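Local coordinates for kinesin-like protein Nod (PDB 3DC4) that binds and hydrolyses ATP in its kinesin motor domain, binds microtubules and their plus ends, and is required for meiotic segregation of non-exchange chromosomes, at residues A[82-87]-A[132-137]; A[197-202]-A[222-227]. All coordinates share one frame; numbering follows the deposited sequence.

Contact 1: A[82-87]-A[132-137]; sequences LILPLV and LGDIFE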
loop_
_atom_site.group_PDB
_atom_site.type_symbol
_atom_site.label_atom_id
_atom_site.label_comp_id
_atom_site.label_asym_id
_atom_site.label_seq_id
_atom_site.Cartn_x
_atom_site.Cartn_y
_atom_site.Cartn_z
ATOM N N LEU A 82 6.431 -10.297 -0.340
ATOM C CA LEU A 82 6.284 -8.950 0.169
ATOM C C LEU A 82 5.245 -8.665 1.234
ATOM O O LEU A 82 5.482 -7.848 2.129
ATOM C CB LEU A 82 6.036 -8.020 -1.015
ATOM C CG LEU A 82 6.093 -6.524 -0.729
ATOM C CD1 LEU A 82 7.532 -6.139 -0.388
ATOM C CD2 LEU A 82 5.602 -5.766 -1.947
ATOM N N ILE A 83 4.104 -9.336 1.166
ATOM C CA ILE A 83 3.039 -9.045 2.109
ATOM C C ILE A 83 2.773 -10.079 3.190
ATOM O O ILE A 83 2.533 -9.718 4.338
ATOM C CB ILE A 83 1.738 -8.762 1.329
ATOM C CG1 ILE A 83 2.002 -7.678 0.278
ATOM C CG2 ILE A 83 0.632 -8.320 2.274
ATOM C CD1 ILE A 83 2.292 -6.282 0.853
ATOM N N LEU A 84 2.826 -11.356 2.835
ATOM C CA LEU A 84 2.571 -12.411 3.808
ATOM C C LEU A 84 3.280 -12.173 5.146
ATOM O O LEU A 84 2.669 -12.318 6.208
ATOM C CB LEU A 84 2.974 -13.777 3.236
ATOM C CG LEU A 84 2.727 -14.951 4.187
ATOM C CD1 LEU A 84 1.238 -15.063 4.498
ATOM C CD2 LEU A 84 3.243 -16.237 3.561
ATOM N N PRO A 85 4.570 -11.791 5.117
ATOM C CA PRO A 85 5.295 -11.546 6.370
ATOM C C PRO A 85 4.614 -10.512 7.269
ATOM O O PRO A 85 4.717 -10.579 8.492
ATOM C CB PRO A 85 6.667 -11.074 5.892
ATOM C CG PRO A 85 6.840 -11.855 4.616
ATOM C CD PRO A 85 5.477 -11.678 3.964
ATOM N N LEU A 86 3.915 -9.559 6.661
ATOM C CA LEU A 86 3.229 -8.520 7.423
ATOM C C LEU A 86 1.992 -9.043 8.143
ATOM O O LEU A 86 1.557 -8.465 9.136
ATOM C CB LEU A 86 2.817 -7.370 6.507
ATOM C CG LEU A 86 3.939 -6.603 5.808
ATOM C CD1 LEU A 86 3.329 -5.527 4.923
ATOM C CD2 LEU A 86 4.879 -5.985 6.845
ATOM N N VAL A 87 1.427 -10.139 7.649
ATOM C CA VAL A 87 0.228 -10.684 8.265
ATOM C C VAL A 87 0.446 -11.007 9.737
ATOM O O VAL A 87 -0.386 -10.670 10.575
ATOM C CB VAL A 87 -0.272 -11.929 7.512
ATOM C CG1 VAL A 87 -1.480 -12.530 8.227
ATOM C CG2 VAL A 87 -0.662 -11.540 6.096
ATOM N N LEU A 132 -6.444 -10.912 3.177
ATOM C CA LEU A 132 -7.641 -11.190 3.962
ATOM C C LEU A 132 -7.785 -12.692 4.192
ATOM O O LEU A 132 -8.163 -13.132 5.281
ATOM C CB LEU A 132 -8.880 -10.641 3.249
ATOM C CG LEU A 132 -10.209 -10.841 3.991
ATOM C CD1 LEU A 132 -10.170 -10.092 5.326
ATOM C CD2 LEU A 132 -11.354 -10.316 3.126
ATOM N N GLY A 133 -7.475 -13.476 3.163
ATOM C CA GLY A 133 -7.558 -14.921 3.283
ATOM C C GLY A 133 -6.672 -15.453 4.397
ATOM O O GLY A 133 -7.130 -16.239 5.220
ATOM N N ASP A 134 -5.411 -15.024 4.433
ATOM C CA ASP A 134 -4.485 -15.482 5.468
ATOM C C ASP A 134 -4.826 -14.929 6.851
ATOM O O ASP A 134 -4.518 -15.550 7.868
ATOM C CB ASP A 134 -3.039 -15.120 5.095
ATOM C CG ASP A 134 -2.481 -16.008 3.986
ATOM O OD1 ASP A 134 -2.581 -17.249 4.113
ATOM O OD2 ASP A 134 -1.938 -15.473 2.992
ATOM N N ILE A 135 -5.453 -13.758 6.885
ATOM C CA ILE A 135 -5.853 -13.150 8.146
ATOM C C ILE A 135 -6.954 -14.006 8.770
ATOM O O ILE A 135 -6.883 -14.353 9.949
ATOM C CB ILE A 135 -6.372 -11.718 7.924
ATOM C CG1 ILE A 135 -5.199 -10.801 7.560
ATOM C CG2 ILE A 135 -7.082 -11.204 9.178
ATOM C CD1 ILE A 135 -5.622 -9.424 7.109
ATOM N N PHE A 136 -7.960 -14.360 7.976
ATOM C CA PHE A 136 -9.056 -15.183 8.477
ATOM C C PHE A 136 -8.525 -16.524 8.969
ATOM O O PHE A 136 -8.869 -16.982 10.060
ATOM C CB PHE A 136 -10.104 -15.444 7.385
ATOM C CG PHE A 136 -11.003 -14.267 7.082
ATOM C CD1 PHE A 136 -11.416 -13.397 8.087
ATOM C CD2 PHE A 136 -11.489 -14.072 5.794
ATOM C CE1 PHE A 136 -12.300 -12.353 7.811
ATOM C CE2 PHE A 136 -12.374 -13.030 5.508
ATOM C CZ PHE A 136 -12.780 -12.171 6.517
ATOM N N GLU A 137 -7.683 -17.151 8.155
ATOM C CA GLU A 137 -7.121 -18.450 8.496
ATOM C C GLU A 137 -6.409 -18.458 9.845
ATOM O O GLU A 137 -6.642 -19.336 10.676
ATOM C CB GLU A 137 -6.160 -18.895 7.394
ATOM C CG GLU A 137 -5.511 -20.237 7.639
ATOM C CD GLU A 137 -4.763 -20.729 6.422
ATOM O OE1 GLU A 137 -5.410 -20.923 5.369
ATOM O OE2 GLU A 137 -3.530 -20.916 6.514
#
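Val-87 and Ile-135 meet through their gamma carbons, CG1 on CG1 at 4.2 Å, where helix 84-92 comes up against helix 127-141. Here the backbones also draw closest, with 6.6 Å between the CA atoms of the two residues. The side chain of Val-87 sets out toward the opposing helix, and CG1, anti to its own backbone N (chi1 177°), is the branch that makes the contact. The same methyl also lies near the preceding residue, Asp-134, 4.4 Å from its CB and 4.3 Å from its carbonyl O, so one valine tip settles between the side chain of Ile-135 and the base of Asp-134. Both Val-87 and Ile-135 are buried, and this is the inner, apolar side of the contact.

The outer side is partly exposed and rests on a single methyl-carboxylate touch. Leu-84, one helical turn back from Val-87, starts off alongside the other helix, but with CG anti to the backbone N (chi1 -179°) it brings CD1 to within 3.5 Å of OD2 of Asp-134. Leucine and carboxylate cross there at about a right angle, a methyl against an oxygen rather than a polar pairing. That oxygen has its hydrogen-bonding partner elsewhere: the hydroxyl of Tyr-79, on helix 75-82. Tyr-79 also touches Leu-84 and Val-87, while Arg-138 of helix 127-141 packs on the same two residues. Deeper in the fold, Leu-86 turns to strand 305-312, tying helix 84-92 to the central sheet of the kinesin motor domain.

Only about 140 Å² is buried, summed over both segments. With methyls facing a methylene and a carboxylate, the two segments are held by van der Waals packing alone; directional polar grip comes from Tyr-79, which would help fix the carboxylate of Asp-134 beside the methyl of Leu-84.

Contact 2: A[197-202]-A[222-227]; sequences HILELG and AIVTIH
No flat group enters the meeting of Ile-198 and Leu-199 with Val-224. The ring of His-227, on the other side of the strand, carries CG2 of Thr-225 over one face, 3.3 Å above the ring plane and displaced toward the rim. Both ring nitrogens are engaged, NE2 hydrogen-bonded to OG of Ser-155 and ND1 to NE2 of His-234, whose ring meets that of His-227 with the planes inclined at about 40°; the two bonds fix the rotation of the imidazole.

The contact itself is helix-on-sheet packing in the kinesin motor domain, a P-loop NTPase fold whose central mixed sheet is flanked by helices. Strand 220-229 runs antiparallel between strands 151-160 and 234-241.

On the helix side, the side chain of Val-224 sets out toward helix 192-204 and offers a different methyl to each of two successive residues. CG1 receives CD1 of Ile-198 at 4.1 Å, the two branches meeting end to end. CG2 takes CD2 of Leu-199, also at 4.1 Å, but there the side chains cross at about a right angle. Ile-198 has CG1 between its backbone N and carbonyl carbon (chi1 75°), with chi2 at 99°, away from the usual staggered values; this bend carries CD1 forward to the strand. Leu-199 sets out alongside the strand and reaches it with its end. The two helix methyls also touch each other, Ile-198 CD1 lying 3.7 Å from Leu-199 CD2.

Around the valine, Phe-156, Leu-128 and Met-114 extend the apolar layer. All three touching residues are buried, though they hide only 81 Å² from one another. The side chain of Val-224 is about 11 Å from the bound magnesium ion.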
loop_
_atom_site.group_PDB
_atom_site.type_symbol
_atom_site.label_atom_id
_atom_site.label_comp_id
_atom_site.label_asym_id
_atom_site.label_seq_id
_atom_site.Cartn_x
_atom_site.Cartn_y
_atom_site.Cartn_z
ATOM N N HIS A 197 -18.103 -7.177 -1.722
ATOM C CA HIS A 197 -19.152 -6.178 -1.539
ATOM C C HIS A 197 -18.587 -4.781 -1.297
ATOM O O HIS A 197 -18.977 -3.828 -1.976
ATOM C CB HIS A 197 -20.058 -6.571 -0.367
ATOM C CG HIS A 197 -21.050 -5.514 0.015
ATOM N ND1 HIS A 197 -22.046 -5.088 -0.835
ATOM C CD2 HIS A 197 -21.196 -4.798 1.156
ATOM C CE1 HIS A 197 -22.766 -4.154 -0.235
ATOM N NE2 HIS A 197 -22.270 -3.960 0.973
ATOM N N ILE A 198 -17.671 -4.654 -0.336
ATOM C CA ILE A 198 -17.099 -3.346 -0.029
ATOM C C ILE A 198 -16.328 -2.760 -1.205
ATOM O O ILE A 198 -16.347 -1.547 -1.422
ATOM C CB ILE A 198 -16.177 -3.379 1.238
ATOM C CG1 ILE A 198 -14.831 -4.037 0.925
ATOM C CG2 ILE A 198 -16.877 -4.106 2.371
ATOM C CD1 ILE A 198 -13.707 -3.033 0.669
ATOM N N LEU A 199 -15.653 -3.612 -1.973
ATOM C CA LEU A 199 -14.896 -3.126 -3.124
ATOM C C LEU A 199 -15.832 -2.661 -4.230
ATOM O O LEU A 199 -15.583 -1.648 -4.883
ATOM C CB LEU A 199 -13.965 -4.214 -3.661
ATOM C CG LEU A 199 -12.758 -4.541 -2.785
ATOM C CD1 LEU A 199 -11.930 -5.635 -3.440
ATOM C CD2 LEU A 199 -11.921 -3.273 -2.598
ATOM N N GLU A 200 -16.913 -3.406 -4.430
ATOM C CA GLU A 200 -17.892 -3.066 -5.452
ATOM C C GLU A 200 -18.622 -1.786 -5.044
ATOM O O GLU A 200 -18.808 -0.874 -5.852
ATOM C CB GLU A 200 -18.895 -4.211 -5.621
ATOM C CG GLU A 200 -19.939 -3.986 -6.702
ATOM C CD GLU A 200 -20.929 -5.136 -6.796
ATOM O OE1 GLU A 200 -20.504 -6.261 -7.146
ATOM O OE2 GLU A 200 -22.131 -4.919 -6.516
ATOM N N LEU A 201 -19.027 -1.726 -3.779
ATOM C CA LEU A 201 -19.728 -0.559 -3.257
ATOM C C LEU A 201 -18.846 0.677 -3.356
ATOM O O LEU A 201 -19.275 1.725 -3.844
ATOM C CB LEU A 201 -20.121 -0.792 -1.796
ATOM C CG LEU A 201 -20.725 0.396 -1.041
ATOM C CD1 LEU A 201 -22.083 0.753 -1.631
ATOM C CD2 LEU A 201 -20.861 0.042 0.428
ATOM N N GLY A 202 -17.610 0.546 -2.888
ATOM C CA GLY A 202 -16.686 1.662 -2.927
ATOM C C GLY A 202 -16.377 2.123 -4.339
ATOM O O GLY A 202 -16.287 3.322 -4.605
ATOM N N ALA A 222 -6.579 5.592 -3.619
ATOM C CA ALA A 222 -7.469 4.700 -2.885
ATOM C C ALA A 222 -6.746 4.057 -1.720
ATOM O O ALA A 222 -5.581 3.671 -1.830
ATOM C CB ALA A 222 -8.026 3.635 -3.806
ATOM N N ILE A 223 -7.455 3.949 -0.603
ATOM C CA ILE A 223 -6.901 3.351 0.597
ATOM C C ILE A 223 -7.914 2.385 1.194
ATOM O O ILE A 223 -8.901 2.803 1.808
ATOM C CB ILE A 223 -6.565 4.425 1.643
ATOM C CG1 ILE A 223 -5.557 5.415 1.041
ATOM C CG2 ILE A 223 -6.000 3.772 2.901
ATOM C CD1 ILE A 223 -5.454 6.742 1.777
ATOM N N VAL A 224 -7.696 1.095 0.980
ATOM C CA VAL A 224 -8.584 0.087 1.538
ATOM C C VAL A 224 -7.835 -0.471 2.734
ATOM O O VAL A 224 -6.701 -0.942 2.619
ATOM C CB VAL A 224 -8.888 -1.039 0.530
ATOM C CG1 VAL A 224 -9.739 -2.105 1.191
ATOM C CG2 VAL A 224 -9.616 -0.470 -0.671
ATOM N N THR A 225 -8.466 -0.392 3.893
ATOM C CA THR A 225 -7.841 -0.864 5.110
ATOM C C THR A 225 -8.565 -2.027 5.748
ATOM O O THR A 225 -9.780 -1.987 5.955
ATOM C CB THR A 225 -7.743 0.271 6.144
ATOM O OG1 THR A 225 -6.884 1.293 5.634
ATOM C CG2 THR A 225 -7.191 -0.242 7.467
ATOM N N ILE A 226 -7.795 -3.071 6.033
ATOM C CA ILE A 226 -8.314 -4.244 6.707
ATOM C C ILE A 226 -8.020 -3.975 8.177
ATOM O O ILE A 226 -6.859 -3.834 8.570
ATOM C CB ILE A 226 -7.585 -5.520 6.252
ATOM C CG1 ILE A 226 -7.959 -5.832 4.802
ATOM C CG2 ILE A 226 -7.938 -6.686 7.170
ATOM C CD1 ILE A 226 -7.296 -7.094 4.245
ATOM N N HIS A 227 -9.081 -3.874 8.973
ATOM C CA HIS A 227 -8.962 -3.606 10.400
ATOM C C HIS A 227 -9.130 -4.878 11.216
ATOM O O HIS A 227 -10.059 -5.656 10.995
ATOM C CB HIS A 227 -10.037 -2.611 10.850
ATOM C CG HIS A 227 -9.979 -1.283 10.158
ATOM N ND1 HIS A 227 -9.408 -0.169 10.735
ATOM C CD2 HIS A 227 -10.437 -0.887 8.946
ATOM C CE1 HIS A 227 -9.518 0.858 9.909
ATOM N NE2 HIS A 227 -10.139 0.449 8.816
#

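Overall arrangement
Both segments of contact 1 precede those of contact 2 along the chain, and the centres of the two contacts lie about 17 Å apart within the kinesin motor domain. Helix 127-141 joins them: it packs against helix 84-92 in contact 1 and, through Leu-132 and Ile-135, against Ile-226 on the strand of contact 2. Ile-135 CD1 comes 3.6 Å from Ile-226 CG2, so the apolar packing of the two contacts is joined through Ile-226. Helices 127-141 and 192-204 thus lie on the same face of strand 220-229, and Leu-132 also touches Leu-195. Contact 1 is away from the nucleotide site, whereas contact 2 is nearer, Val-224 being about 13 Å from ADP, measured from its side chain.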